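PDB 6VBK: Lon211 from Mycobacterium tuberculosis, which forms the N-terminal domain of the ATP-dependent protease Lon and is thought to take part in recognising and binding protein substrates. Local coordinates for the interface of chains A and B. Coordinates in Å, arbitrary orientation; residue numbers count along the deposited sequence, not the author numbering. Chains: chain A/B, Lon211.

The interface of chains A and B. Residues chain A 31, 89-91, 97-99; chain B 8-9.
The backbone carbonyl oxygen O of A:Arg90 is gripped from chain B directly and through water. The amide N of B:Ser9 donates to it over 3.0 Å in a nearly straight bond (173° at the hydrogen). Water 1 lies 2.9 Å from the same A:Arg90 O and continues to the hydroxyl OG of B:Ser9, which chi1 of -63° sets beside its own backbone N and thus towards this water. In return the amide N of A:Arg90 makes a weak hydrogen bond to O of B:Ser9, and the pair forms an antiparallel beta bridge between the chains.

Next to this bridge, B:Met8 plugs into a largely apolar pocket of chain A and buries 70 Å² there. Its CG points away from the backbone N (chi1 178°), and bends at chi2 and chi3 fold the thioether over the strands. SD rests 3.6 Å from CA of A:Gly89, where the absence of a side chain lets the sulfur approach the backbone. The methyl CE lies 3.7 Å from the ring carbon CB of A:Pro31 and also contacts the backbone O of A:Ala98. A:Leu91 CD2 and A:Val99 CG2, each 3.9 Å from CE, close around it, both side chains running aslant to the methionine.

This one-sided docking of the chain B arm belongs to the deposited dimer, which may reflect crystal packing. The arm, entering strand 9-19 at B:Ser9, is added antiparallel beside the end of strand 79-90 of chain A, with the pocket lined by strands 29-33 and 96-112 and the loop residue A:Leu91.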
# COMPACT_ATOMS: atom_id res chain seq x y z
N PRO A 31 5.30 -0.72 -9.48
CA PRO A 31 3.90 -0.77 -9.04
C PRO A 31 2.98 -1.22 -10.17
O PRO A 31 3.29 -1.07 -11.36
CB PRO A 31 3.61 0.68 -8.65
CG PRO A 31 4.46 1.46 -9.59
CD PRO A 31 5.72 0.65 -9.80
N GLY A 89 -1.06 -2.18 -2.05
CA GLY A 89 -1.32 -0.86 -1.50
C GLY A 89 -2.38 -0.11 -2.28
O GLY A 89 -3.19 -0.72 -2.99
N ARG A 90 -2.39 1.21 -2.16
CA ARG A 90 -3.35 2.05 -2.86
C ARG A 90 -2.63 3.17 -3.59
O ARG A 90 -1.71 3.78 -3.05
CB ARG A 90 -4.40 2.63 -1.90
CG ARG A 90 -5.32 1.58 -1.30
CD ARG A 90 -6.34 1.07 -2.31
NE ARG A 90 -6.93 -0.19 -1.89
CZ ARG A 90 -8.03 -0.71 -2.42
NH1 ARG A 90 -8.67 -0.07 -3.39
NH2 ARG A 90 -8.50 -1.87 -1.98
N LEU A 91 -3.07 3.43 -4.81
CA LEU A 91 -2.56 4.50 -5.66
C LEU A 91 -3.31 5.79 -5.36
O LEU A 91 -4.38 5.77 -4.74
CB LEU A 91 -2.71 4.09 -7.13
CG LEU A 91 -2.07 2.74 -7.47
CD1 LEU A 91 -2.31 2.38 -8.92
CD2 LEU A 91 -0.58 2.76 -7.15
N GLY A 97 -3.57 -1.36 -5.68
CA GLY A 97 -2.25 -1.47 -6.24
C GLY A 97 -1.48 -2.62 -5.64
O GLY A 97 -1.79 -3.11 -4.55
N ALA A 98 -0.46 -3.06 -6.37
CA ALA A 98 0.40 -4.15 -5.93
C ALA A 98 1.84 -3.84 -6.31
O ALA A 98 2.10 -3.29 -7.39
CB ALA A 98 -0.03 -5.49 -6.54
N VAL A 99 2.77 -4.19 -5.43
CA VAL A 99 4.19 -4.09 -5.69
C VAL A 99 4.68 -5.46 -6.15
O VAL A 99 4.50 -6.46 -5.43
CB VAL A 99 4.97 -3.62 -4.45
CG1 VAL A 99 6.46 -3.56 -4.75
CG2 VAL A 99 4.45 -2.26 -4.00
N MET B 8 2.71 4.87 -4.14
CA MET B 8 2.05 3.72 -3.52
C MET B 8 2.00 3.94 -2.02
O MET B 8 3.04 4.12 -1.38
CB MET B 8 2.78 2.42 -3.85
CG MET B 8 2.17 1.18 -3.20
SD MET B 8 0.81 0.48 -4.15
CE MET B 8 1.67 -0.09 -5.61
N SER B 9 0.79 3.92 -1.46
CA SER B 9 0.62 4.03 -0.02
C SER B 9 0.56 2.65 0.61
O SER B 9 0.20 1.66 -0.03
CB SER B 9 -0.65 4.82 0.31
OG SER B 9 -0.56 6.15 -0.18
O HOH W 1 -1.26 6.65 -3.19